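Local structure of Uly1 (Catenovulum maritimum, 7DRQ) at residues A[176-180]-A[181-185]; A[232-235]-A[236-239]. The protein is an ulvan lyase of polysaccharide lyase family 24 that binds calcium and probably cleaves ulvan, the acidic polysaccharide of green algae, by beta-elimination. All coordinates share one frame; numbering follows the deposited sequence.

Following the chain from the N terminus, contact 1 (176-185) comes first, folding back on itself in the long loop that runs from strand 150-152 to helix 195-198 and closing round a calcium ion. The chain then passes through that helix into the four-stranded antiparallel sheet that begins at strand 201-208. Contact 2 (232-239) closes the last hairpin of this sheet, joining strand 225-234 to the outermost strand 239-245. The two turns follow in series, neither nested nor crossed, and do not touch: their centres lie 22 Å apart and their nearest atoms about 13 Å. Both fall within the BNR repeat range, consistent with a beta-propeller-like architecture.

Contact 1 of 2, residues A[176-180]-A[181-185]; sequences VNSEG and ATDYK. With CA (calcium ion), chain C.
With CG swung anti to the backbone N (chi1 -179°), Asp183 sends its carboxylate back to the amide of Glu179, whose own CG stands anti to the carbonyl carbon (chi1 -59°), so that the extended glutamate crosses the aspartate at about a right angle. This is a calcium-binding loop, bent through a type I beta turn from Gly180 to Asp183. Both oxygens of Asp183 clasp the ion, OD1 and OD2 each lying 2.5 Å from calcium. Lys185 O binds calcium at 2.4 Å, and Asp173 and three waters complete the site. The anti lone pair of Asp183 OD2 takes the Glu179 N-H at 2.7 Å in a nearly straight bond (172°). Asp183 OD1, met nearly along its C-O axis, accepts from Lys185 N at 2.9 Å, which makes an Asx turn. Two metal bonds and two amides thus fix the rotation of this buried carboxylate; aspartate suits the place because its short arm lets one group serve the ion and the backbone together.

Glu179 works in the second shell: a calcium-bound water donates to Glu179 OE2 at 2.8 Å, and another water joins OE1 to Lys185 NZ. That ammonium has its salt bridge with Asp146, and the nearby positive charges are likely to ease the proximity of the two acids. Ser178 OG, also bonded to Asp173 O, accepts from Gly180 N at 3.1 Å in an ST turn. Gly180 suits its place because, at its backbone angles, a CB would be jammed against Glu179 O. The beta turn is closed by Asp183 N, which bonds to Gly180 O at 3.3 Å from well above the carbonyl plane.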
loop_
_atom_site.group_PDB
_atom_site.type_symbol
_atom_site.label_atom_id
_atom_site.label_comp_id
_atom_site.label_asym_id
_atom_site.label_seq_id
_atom_site.Cartn_x
_atom_site.Cartn_y
_atom_site.Cartn_z
ATOM N N VAL A 176 8.391 -29.410 -0.930
ATOM C CA VAL A 176 9.314 -30.031 -1.878
ATOM C C VAL A 176 10.163 -28.997 -2.606
ATOM O O VAL A 176 11.219 -29.338 -3.151
ATOM C CB VAL A 176 8.549 -30.909 -2.893
ATOM C CG1 VAL A 176 7.823 -32.042 -2.179
ATOM C CG2 VAL A 176 7.580 -30.055 -3.717
ATOM N N ASN A 177 9.739 -27.732 -2.618
ATOM C CA ASN A 177 10.497 -26.655 -3.246
ATOM C C ASN A 177 11.431 -25.920 -2.281
ATOM O O ASN A 177 12.041 -24.914 -2.674
ATOM C CB ASN A 177 9.537 -25.645 -3.889
ATOM C CG ASN A 177 8.639 -26.272 -4.932
ATOM O OD1 ASN A 177 9.113 -26.960 -5.833
ATOM N ND2 ASN A 177 7.335 -26.019 -4.826
ATOM N N SER A 178 11.574 -26.392 -1.043
ATOM C CA SER A 178 12.346 -25.648 -0.053
ATOM C C SER A 178 13.803 -25.494 -0.479
ATOM O O SER A 178 14.425 -26.430 -0.986
ATOM C CB SER A 178 12.285 -26.344 1.306
ATOM O OG SER A 178 13.245 -25.782 2.194
ATOM N N GLU A 179 14.353 -24.302 -0.251
ATOM C CA GLU A 179 15.763 -24.064 -0.532
ATOM C C GLU A 179 16.686 -24.607 0.544
ATOM O O GLU A 179 17.888 -24.734 0.297
ATOM C CB GLU A 179 16.038 -22.568 -0.687
ATOM C CG GLU A 179 15.259 -21.902 -1.779
ATOM C CD GLU A 179 15.421 -20.394 -1.746
ATOM O OE1 GLU A 179 16.250 -19.899 -0.951
ATOM O OE2 GLU A 179 14.715 -19.706 -2.510
ATOM N N GLY A 180 16.176 -24.907 1.724
ATOM C CA GLY A 180 17.038 -25.394 2.773
ATOM C C GLY A 180 16.691 -24.766 4.104
ATOM O O GLY A 180 15.578 -24.285 4.313
ATOM N N ALA A 181 17.689 -24.765 4.995
ATOM C CA ALA A 181 17.452 -24.559 6.419
ATOM C C ALA A 181 17.116 -23.116 6.787
ATOM O O ALA A 181 16.615 -22.884 7.887
ATOM C CB ALA A 181 18.674 -25.010 7.220
ATOM N N THR A 182 17.387 -22.139 5.925
ATOM C CA THR A 182 17.043 -20.754 6.241
ATOM C C THR A 182 16.049 -20.178 5.236
ATOM O O THR A 182 15.997 -18.959 5.027
ATOM C CB THR A 182 18.289 -19.874 6.327
ATOM O OG1 THR A 182 18.884 -19.747 5.035
ATOM C CG2 THR A 182 19.299 -20.489 7.279
ATOM N N ASP A 183 15.255 -21.053 4.613
ATOM C CA ASP A 183 14.208 -20.660 3.669
ATOM C C ASP A 183 12.931 -20.433 4.470
ATOM O O ASP A 183 12.263 -21.387 4.893
ATOM C CB ASP A 183 14.043 -21.735 2.596
ATOM C CG ASP A 183 12.983 -21.399 1.549
ATOM O OD1 ASP A 183 12.221 -20.417 1.705
ATOM O OD2 ASP A 183 12.907 -22.166 0.559
ATOM N N TYR A 184 12.596 -19.158 4.691
ATOM C CA TYR A 184 11.347 -18.767 5.332
ATOM C C TYR A 184 10.307 -18.255 4.344
ATOM O O TYR A 184 9.302 -17.670 4.769
ATOM C CB TYR A 184 11.609 -17.691 6.387
ATOM C CG TYR A 184 12.326 -18.220 7.604
ATOM C CD1 TYR A 184 13.712 -18.271 7.641
ATOM C CD2 TYR A 184 11.615 -18.659 8.715
ATOM C CE1 TYR A 184 14.374 -18.754 8.751
ATOM C CE2 TYR A 184 12.273 -19.144 9.833
ATOM C CZ TYR A 184 13.650 -19.187 9.837
ATOM O OH TYR A 184 14.325 -19.658 10.937
ATOM N N LYS A 185 10.518 -18.450 3.044
ATOM C CA LYS A 185 9.658 -17.866 2.020
ATOM C C LYS A 185 8.765 -18.948 1.427
ATOM O O LYS A 185 9.253 -19.967 0.928
ATOM C CB LYS A 185 10.489 -17.182 0.932
ATOM C CG LYS A 185 11.283 -15.948 1.429
ATOM C CD LYS A 185 12.103 -15.337 0.292
ATOM C CE LYS A 185 13.254 -16.259 -0.108
ATOM N NZ LYS A 185 14.032 -15.754 -1.284
HETATM CA CA CA C . 10.895 -21.095 -0.356
HETATM O O HOH W 1 11.599 -22.279 -2.452
HETATM O O HOH W 2 16.414 -17.326 -1.035
HETATM O O HOH W 3 12.165 -19.300 -1.438
HETATM O O HOH W 4 9.187 -20.531 -2.057
#

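Contact 2 of 2, residues A[232-235]-A[236-239]; sequences KYLA and EQGK
Glu236 curls back over Leu234: with CG lodged between the backbone N and the carbonyl carbon (chi1 86°) and the chain bent again at chi2, its OE1 comes to 3.5 Å from Leu234 C. The long, flexible arm of glutamate can make this double bend while keeping its other oxygen for the next residue. Gln237 NE2 donates to Glu236 OE2 at 2.8 Å, almost straight (172°); the acceptor lies in the amide plane, but the amide approaches from above the carboxylate plane. The Gln237 side chain runs alongside that of Leu234 in the same direction, its extended chain carrying the amide end against a methyl, with NE2 3.7 Å from Leu234 CD1. Gln237 N bonds to Leu234 O at 2.9 Å, turning the chain.

Gly238 follows with a positive phi (65°), a conformation that comes easily to a residue without a CB. Its N makes a weak bond to Ala235 O at 3.4 Å. Two residues, Gly238 and Lys239, stand across from the single Leu234, which makes a G1 beta bulge in the hairpin between strands 225-234 and 239-245, the last two of a four-stranded antiparallel sheet like a propeller blade.

Lys239 resumes the strand as the hydrogen-bonded partner of Leu234: Leu234 N donates to Lys239 O at 2.7 Å, and a weak bond returns from Lys239 N to Leu234 O. The same Lys239 O lies 3.3 Å from Tyr233 CD1. Farther along the ring, Tyr233 OH meets Gly238 CA at 3.8 Å and hydrogen-bonds to Asp119, while His123 packs edge-to-face against the ring. Replacing Tyr233 by an alanine would probably leave Asp119 without this hydroxyl and open a gap between the bulge and His123. Ala235 N sits over one face of the tyrosine ring, nearer its margin than its centre.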
loop_
_atom_site.group_PDB
_atom_site.type_symbol
_atom_site.label_atom_id
_atom_site.label_comp_id
_atom_site.label_asym_id
_atom_site.label_seq_id
_atom_site.Cartn_x
_atom_site.Cartn_y
_atom_site.Cartn_z
ATOM N N LYS A 232 -8.923 -14.183 2.536
ATOM C CA LYS A 232 -9.187 -14.072 3.961
ATOM C C LYS A 232 -8.340 -15.094 4.697
ATOM O O LYS A 232 -8.127 -16.211 4.211
ATOM C CB LYS A 232 -10.681 -14.276 4.274
ATOM C CG LYS A 232 -10.993 -14.367 5.770
ATOM C CD LYS A 232 -12.489 -14.361 6.066
ATOM C CE LYS A 232 -13.147 -15.667 5.689
ATOM N NZ LYS A 232 -14.610 -15.648 6.011
ATOM N N TYR A 233 -7.845 -14.700 5.863
ATOM C CA TYR A 233 -7.093 -15.610 6.708
ATOM C C TYR A 233 -8.058 -16.505 7.477
ATOM O O TYR A 233 -8.997 -16.022 8.118
ATOM C CB TYR A 233 -6.203 -14.825 7.669
ATOM C CG TYR A 233 -5.418 -15.730 8.569
ATOM C CD1 TYR A 233 -4.593 -16.720 8.036
ATOM C CD2 TYR A 233 -5.542 -15.640 9.951
ATOM C CE1 TYR A 233 -3.892 -17.566 8.849
ATOM C CE2 TYR A 233 -4.845 -16.490 10.780
ATOM C CZ TYR A 233 -4.021 -17.456 10.223
ATOM O OH TYR A 233 -3.326 -18.307 11.044
ATOM N N LEU A 234 -7.840 -17.811 7.397
ATOM C CA LEU A 234 -8.687 -18.782 8.089
ATOM C C LEU A 234 -7.925 -19.225 9.334
ATOM O O LEU A 234 -7.156 -20.187 9.299
ATOM C CB LEU A 234 -9.022 -19.946 7.168
ATOM C CG LEU A 234 -9.588 -19.541 5.801
ATOM C CD1 LEU A 234 -9.800 -20.774 4.918
ATOM C CD2 LEU A 234 -10.890 -18.752 5.964
ATOM N N ALA A 235 -8.139 -18.509 10.444
ATOM C CA ALA A 235 -7.370 -18.780 11.659
ATOM C C ALA A 235 -7.574 -20.208 12.147
ATOM O O ALA A 235 -6.644 -20.833 12.675
ATOM C CB ALA A 235 -7.751 -17.787 12.759
ATOM N N GLU A 236 -8.782 -20.744 11.980
ATOM C CA GLU A 236 -9.040 -22.097 12.448
ATOM C C GLU A 236 -8.293 -23.148 11.633
ATOM O O GLU A 236 -8.141 -24.281 12.100
ATOM C CB GLU A 236 -10.545 -22.368 12.428
ATOM C CG GLU A 236 -11.074 -22.856 11.096
ATOM C CD GLU A 236 -11.331 -21.735 10.097
ATOM O OE1 GLU A 236 -10.990 -20.555 10.377
ATOM O OE2 GLU A 236 -11.888 -22.052 9.020
ATOM N N GLN A 237 -7.807 -22.800 10.440
ATOM C CA GLN A 237 -7.085 -23.738 9.594
ATOM C C GLN A 237 -5.617 -23.378 9.397
ATOM O O GLN A 237 -4.897 -24.134 8.742
ATOM C CB GLN A 237 -7.778 -23.840 8.231
ATOM C CG GLN A 237 -9.253 -24.155 8.350
ATOM C CD GLN A 237 -9.927 -24.285 7.004
ATOM O OE1 GLN A 237 -9.426 -24.974 6.118
ATOM N NE2 GLN A 237 -11.070 -23.625 6.841
ATOM N N GLY A 238 -5.159 -22.242 9.925
ATOM C CA GLY A 238 -3.764 -21.856 9.773
ATOM C C GLY A 238 -3.358 -21.572 8.344
ATOM O O GLY A 238 -2.208 -21.826 7.964
ATOM N N LYS A 239 -4.273 -21.057 7.537
ATOM C CA LYS A 239 -3.983 -20.786 6.134
ATOM C C LYS A 239 -4.998 -19.773 5.627
ATOM O O LYS A 239 -5.878 -19.319 6.365
ATOM C CB LYS A 239 -4.007 -22.074 5.304
ATOM C CG LYS A 239 -5.361 -22.748 5.250
ATOM C CD LYS A 239 -5.248 -24.108 4.582
ATOM C CE LYS A 239 -6.617 -24.653 4.205
ATOM N NZ LYS A 239 -6.485 -26.023 3.630
#